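Local coordinates for toxin-like protein (Paenibacillus larvae subsp. larvae BRL-230010, PDB 5DZQ) that probably transfers ADP-ribose from NAD+ to a protein target, as a mono-ADP-ribosyltransferase toxin of the C3-like group, at residues Leu82-Leu87 against Ala164-Tyr168; Ile110-Val116 against Ser202-Lys206. One frame throughout, in Å; residues are numbered along the deposited sequence.

Overall arrangement
Contacts 1 and 2 sit on opposite sides of the chain's centre, their own centres 35 Å apart and their nearest atoms about 17 Å apart. Along the chain their segments alternate: 82-87, 110-116, 164-168, 202-206. Contact 1 joins the exit of helix 69-83 to the start of strand 167-170, an outer strand of the three-stranded antiparallel sheet 139-142, 179-183, 167-170. Contact 2 sets the small hairpin 111-112/115-116 beside strand 203-211, the central strand of the five-stranded mixed sheet. Within the alpha/beta fold of C3-like ADP-ribosyltransferases, contact 1 thus holds a helix exit to one sheet and contact 2 a hairpin to the other, each joining chain parts some 80 residues apart.

Contact 1 (Leu82-Leu87 against Ala164-Tyr168)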
loop_
_atom_site.group_PDB
_atom_site.type_symbol
_atom_site.label_atom_id
_atom_site.label_comp_id
_atom_site.label_asym_id
_atom_site.label_seq_id
_atom_site.Cartn_x
_atom_site.Cartn_y
_atom_site.Cartn_z
ATOM N N LEU B 82 2.219 21.115 -5.116
ATOM C CA LEU B 82 0.871 20.842 -5.607
ATOM C C LEU B 82 0.115 22.125 -5.945
ATOM O O LEU B 82 -0.757 22.124 -6.822
ATOM C CB LEU B 82 0.084 20.013 -4.592
ATOM C CG LEU B 82 0.343 18.503 -4.658
ATOM C CD1 LEU B 82 -0.260 17.735 -3.455
ATOM C CD2 LEU B 82 -0.176 17.920 -5.976
ATOM N N LYS B 83 0.430 23.219 -5.255
ATOM C CA LYS B 83 -0.259 24.479 -5.543
ATOM C C LYS B 83 0.122 25.032 -6.915
ATOM O O LYS B 83 -0.593 25.863 -7.469
ATOM C CB LYS B 83 0.033 25.530 -4.471
ATOM C CG LYS B 83 -0.851 25.437 -3.241
ATOM C CD LYS B 83 -0.457 26.493 -2.216
ATOM C CE LYS B 83 -1.238 26.327 -0.922
ATOM N NZ LYS B 83 -0.748 27.242 0.152
ATOM N N LYS B 84 1.244 24.567 -7.460
ATOM C CA LYS B 84 1.686 24.992 -8.790
ATOM C C LYS B 84 0.974 24.215 -9.894
ATOM O O LYS B 84 1.198 24.465 -11.085
ATOM C CB LYS B 84 3.202 24.819 -8.943
ATOM C CG LYS B 84 4.053 25.712 -8.045
ATOM C CD LYS B 84 5.532 25.490 -8.337
ATOM C CE LYS B 84 6.423 26.357 -7.460
ATOM N NZ LYS B 84 7.867 26.098 -7.725
ATOM N N SER B 85 0.131 23.263 -9.501
ATOM C CA SER B 85 -0.655 22.501 -10.471
ATOM C C SER B 85 -2.080 23.018 -10.536
ATOM O O SER B 85 -2.615 23.492 -9.537
ATOM C CB SER B 85 -0.661 21.009 -10.124
ATOM O OG SER B 85 -1.429 20.754 -8.957
ATOM N N LYS B 86 -2.683 22.932 -11.721
ATOM C CA LYS B 86 -4.079 23.318 -11.933
ATOM C C LYS B 86 -4.682 22.416 -12.992
ATOM O O LYS B 86 -4.190 22.385 -14.118
ATOM C CB LYS B 86 -4.209 24.773 -12.386
ATOM C CG LYS B 86 -3.926 25.835 -11.337
ATOM C CD LYS B 86 -4.144 27.219 -11.939
ATOM C CE LYS B 86 -3.609 28.327 -11.043
ATOM N NZ LYS B 86 -3.538 29.632 -11.773
ATOM N N LEU B 87 -5.749 21.702 -12.649
ATOM C CA LEU B 87 -6.339 20.729 -13.559
ATOM C C LEU B 87 -6.904 21.435 -14.783
ATOM O O LEU B 87 -7.603 22.435 -14.648
ATOM C CB LEU B 87 -7.425 19.934 -12.841
ATOM C CG LEU B 87 -7.701 18.504 -13.284
ATOM C CD1 LEU B 87 -6.420 17.685 -13.359
ATOM C CD2 LEU B 87 -8.668 17.891 -12.301
ATOM N N ALA B 164 -8.827 22.849 -10.202
ATOM C CA ALA B 164 -8.399 22.343 -8.893
ATOM C C ALA B 164 -6.903 22.090 -8.863
ATOM O O ALA B 164 -6.302 21.733 -9.884
ATOM C CB ALA B 164 -9.147 21.062 -8.539
ATOM N N HIS B 165 -6.295 22.277 -7.695
ATOM C CA HIS B 165 -4.932 21.835 -7.511
ATOM C C HIS B 165 -4.963 20.318 -7.565
ATOM O O HIS B 165 -5.711 19.664 -6.828
ATOM C CB HIS B 165 -4.338 22.357 -6.198
ATOM C CG HIS B 165 -4.232 23.850 -6.141
ATOM N ND1 HIS B 165 -3.760 24.602 -7.198
ATOM C CD2 HIS B 165 -4.553 24.734 -5.168
ATOM C CE1 HIS B 165 -3.792 25.882 -6.875
ATOM N NE2 HIS B 165 -4.272 25.991 -5.648
ATOM N N ALA B 166 -4.177 19.768 -8.474
ATOM C CA ALA B 166 -4.083 18.323 -8.654
ATOM C C ALA B 166 -3.016 18.096 -9.695
ATOM O O ALA B 166 -3.068 18.697 -10.766
ATOM C CB ALA B 166 -5.423 17.714 -9.103
ATOM N N GLY B 167 -2.043 17.251 -9.381
ATOM C CA GLY B 167 -0.951 17.002 -10.303
ATOM C C GLY B 167 -0.861 15.546 -10.717
ATOM O O GLY B 167 -1.059 14.646 -9.897
ATOM N N TYR B 168 -0.586 15.310 -11.997
ATOM C CA TYR B 168 -0.364 13.947 -12.462
ATOM C C TYR B 168 1.027 13.473 -12.071
ATOM O O TYR B 168 2.013 14.201 -12.226
ATOM C CB TYR B 168 -0.553 13.861 -13.973
ATOM C CG TYR B 168 -2.000 14.007 -14.401
ATOM C CD1 TYR B 168 -2.569 15.265 -14.589
ATOM C CD2 TYR B 168 -2.800 12.889 -14.605
ATOM C CE1 TYR B 168 -3.905 15.404 -14.980
ATOM C CE2 TYR B 168 -4.128 13.018 -15.002
ATOM C CZ TYR B 168 -4.672 14.272 -15.185
ATOM O OH TYR B 168 -5.990 14.387 -15.569
#
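H165 meets S85 with its ring edge and K83 with one face. H165 ND1 gives a nearly straight hydrogen bond (171°) to S85 O at 2.8 Å, lying in the ring plane and pointing almost head-on at the carbonyl. K83 CA stands over the centre of the H165 ring, 4.0 Å from the centroid, a CH-pi contact that leaves the ring lodged against the last turn of helix 69-83. S85 fills the tight inner part. With chi1 at 70°, S85 OG sits between the backbone N and the carbonyl carbon, where it donates to L82 O at 2.6 Å and takes a weak bond from A166 N at 3.0 Å. S85 N also binds L82 O, so two donors from S85 meet one carbonyl, and the same hydroxyl faces A166. Here the loop after helix 69-83 packs against the loop leading into strand 167-170, an edge strand of the three-stranded antiparallel sheet. L87 N bonds A164 O at 2.8 Å, a single backbone link between the two loops. L87 belongs to the packed part as well: buried, it rests CD1 on Y168 CE1 at 3.8 Å, the two side chains crossing at about a right angle, with A166 CB farther from L87 CD1 at 4.4 Å. W32 of helix 29-35 also touches L82 and S85. Toward solvent the contact slackens: the K83 and K86 side chains lead outward, K86 CG coming no closer than 4.3 Å to H165 ND1.

Contact 2 (Ile110-Val116 against Ser202-Lys206); sequences IYQGNKV and SETIK
E203 OE1 is gripped by two groups: V116 N, which donates across the contact at 2.7 Å (165°), and R118 NH1, which adds a salt bridge. The amide meets the oxygen on the anti side, 30° out of the carboxylate plane. With CG anti to its carbonyl carbon (chi1 -64°) and the chain then extended, E203 carries its carboxylate across to the K115-V116 backbone. R118 NH1 also binds V116 O, so the arginine links the carboxylate to the same residue. Y111 reaches the strand from the other arm of the turn. Y111 OH donates to E203 O at 2.6 Å from above the carbonyl plane, although that oxygen lies near the plane of the tyrosine ring. Water 1 donates to N114 O and accepts from E203 N, bridging the two backbones. Beside these polar links I205 packs its CD1 against I110 CG1 at 3.7 Å and Y111 CE2 at 3.8 Å, while V116 CG2 approaches I205 CG1; F121 of helix 118-128 lies against both V116 and I205. The arrangement is a beta hairpin with a type II' turn from Q112 to K115, docked by side-chain-to-backbone bonds, a water and apolar contacts onto the central strand of a mixed sheet.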
loop_
_atom_site.group_PDB
_atom_site.type_symbol
_atom_site.label_atom_id
_atom_site.label_comp_id
_atom_site.label_asym_id
_atom_site.label_seq_id
_atom_site.Cartn_x
_atom_site.Cartn_y
_atom_site.Cartn_z
ATOM N N ILE B 110 -19.456 -4.628 8.653
ATOM C CA ILE B 110 -20.124 -4.147 7.440
ATOM C C ILE B 110 -20.248 -5.256 6.396
ATOM O O ILE B 110 -21.134 -5.219 5.544
ATOM C CB ILE B 110 -19.394 -2.930 6.829
ATOM C CG1 ILE B 110 -20.286 -2.234 5.797
ATOM C CG2 ILE B 110 -18.049 -3.334 6.234
ATOM C CD1 ILE B 110 -21.664 -1.876 6.322
ATOM N N TYR B 111 -19.357 -6.238 6.472
ATOM C CA TYR B 111 -19.472 -7.450 5.678
ATOM C C TYR B 111 -19.784 -8.644 6.568
ATOM O O TYR B 111 -19.204 -8.801 7.642
ATOM C CB TYR B 111 -18.190 -7.706 4.885
ATOM C CG TYR B 111 -18.111 -6.934 3.583
ATOM C CD1 TYR B 111 -18.630 -7.459 2.402
ATOM C CD2 TYR B 111 -17.518 -5.682 3.538
ATOM C CE1 TYR B 111 -18.560 -6.748 1.207
ATOM C CE2 TYR B 111 -17.442 -4.964 2.353
ATOM C CZ TYR B 111 -17.961 -5.501 1.192
ATOM O OH TYR B 111 -17.881 -4.779 0.027
ATOM N N GLN B 112 -20.724 -9.466 6.124
ATOM C CA GLN B 112 -21.005 -10.742 6.764
ATOM C C GLN B 112 -20.702 -11.827 5.745
ATOM O O GLN B 112 -21.515 -12.103 4.858
ATOM C CB GLN B 112 -22.460 -10.829 7.237
ATOM C CG GLN B 112 -22.847 -9.824 8.311
ATOM N N GLY B 113 -19.526 -12.431 5.860
ATOM C CA GLY B 113 -19.056 -13.329 4.825
ATOM C C GLY B 113 -18.710 -12.497 3.605
ATOM O O GLY B 113 -17.930 -11.556 3.698
ATOM N N ASN B 114 -19.310 -12.827 2.467
ATOM C CA ASN B 114 -19.024 -12.116 1.225
ATOM C C ASN B 114 -20.089 -11.100 0.832
ATOM O O ASN B 114 -20.015 -10.514 -0.246
ATOM C CB ASN B 114 -18.838 -13.110 0.083
ATOM C CG ASN B 114 -17.598 -13.953 0.251
ATOM O OD1 ASN B 114 -16.628 -13.528 0.882
ATOM N ND2 ASN B 114 -17.620 -15.159 -0.306
ATOM N N LYS B 115 -21.072 -10.890 1.702
ATOM C CA LYS B 115 -22.137 -9.929 1.423
ATOM C C LYS B 115 -22.105 -8.745 2.382
ATOM O O LYS B 115 -21.686 -8.884 3.530
ATOM C CB LYS B 115 -23.496 -10.621 1.487
ATOM C CG LYS B 115 -23.709 -11.631 0.375
ATOM C CD LYS B 115 -25.084 -12.262 0.464
ATOM C CE LYS B 115 -25.375 -13.135 -0.745
ATOM N NZ LYS B 115 -26.769 -13.668 -0.705
ATOM N N VAL B 116 -22.546 -7.582 1.911
ATOM C CA VAL B 116 -22.661 -6.404 2.764
ATOM C C VAL B 116 -23.835 -6.543 3.720
ATOM O O VAL B 116 -24.945 -6.873 3.304
ATOM C CB VAL B 116 -22.851 -5.109 1.948
ATOM C CG1 VAL B 116 -22.957 -3.902 2.877
ATOM C CG2 VAL B 116 -21.718 -4.926 0.972
ATOM N N SER B 202 -19.105 -11.281 -5.490
ATOM C CA SER B 202 -18.689 -10.306 -4.487
ATOM C C SER B 202 -19.694 -9.178 -4.434
ATOM O O SER B 202 -20.554 -9.063 -5.308
ATOM C CB SER B 202 -17.291 -9.757 -4.795
ATOM O OG SER B 202 -17.262 -9.104 -6.058
ATOM N N GLU B 203 -19.590 -8.362 -3.395
ATOM C CA GLU B 203 -20.360 -7.129 -3.312
ATOM C C GLU B 203 -19.399 -5.995 -2.997
ATOM O O GLU B 203 -18.511 -6.135 -2.154
ATOM C CB GLU B 203 -21.462 -7.232 -2.248
ATOM C CG GLU B 203 -22.513 -8.282 -2.576
ATOM C CD GLU B 203 -23.737 -8.198 -1.690
ATOM O OE1 GLU B 203 -23.647 -7.606 -0.596
ATOM O OE2 GLU B 203 -24.791 -8.729 -2.092
ATOM N N THR B 204 -19.580 -4.874 -3.684
ATOM C CA THR B 204 -18.691 -3.729 -3.563
ATOM C C THR B 204 -19.437 -2.530 -2.978
ATOM O O THR B 204 -20.546 -2.207 -3.407
ATOM C CB THR B 204 -18.086 -3.340 -4.953
ATOM O OG1 THR B 204 -17.395 -4.464 -5.520
ATOM C CG2 THR B 204 -17.127 -2.157 -4.823
ATOM N N ILE B 205 -18.836 -1.873 -1.996
ATOM C CA ILE B 205 -19.424 -0.655 -1.477
ATOM C C ILE B 205 -18.947 0.469 -2.364
ATOM O O ILE B 205 -17.743 0.702 -2.483
ATOM C CB ILE B 205 -19.038 -0.412 -0.005
ATOM C CG1 ILE B 205 -19.739 -1.445 0.884
ATOM C CG2 ILE B 205 -19.413 0.994 0.421
ATOM C CD1 ILE B 205 -19.166 -1.544 2.289
ATOM N N LYS B 206 -19.893 1.137 -3.019
ATOM C CA LYS B 206 -19.586 2.174 -3.997
ATOM C C LYS B 206 -19.835 3.549 -3.398
ATOM O O LYS B 206 -20.902 3.812 -2.851
ATOM C CB LYS B 206 -20.426 1.977 -5.270
ATOM C CG LYS B 206 -20.240 3.049 -6.366
ATOM C CD LYS B 206 -18.783 3.167 -6.803
ATOM C CE LYS B 206 -18.642 3.262 -8.313
ATOM N NZ LYS B 206 -19.224 4.486 -8.912
HETATM O O HOH W 1 -17.765 -9.540 -1.329
#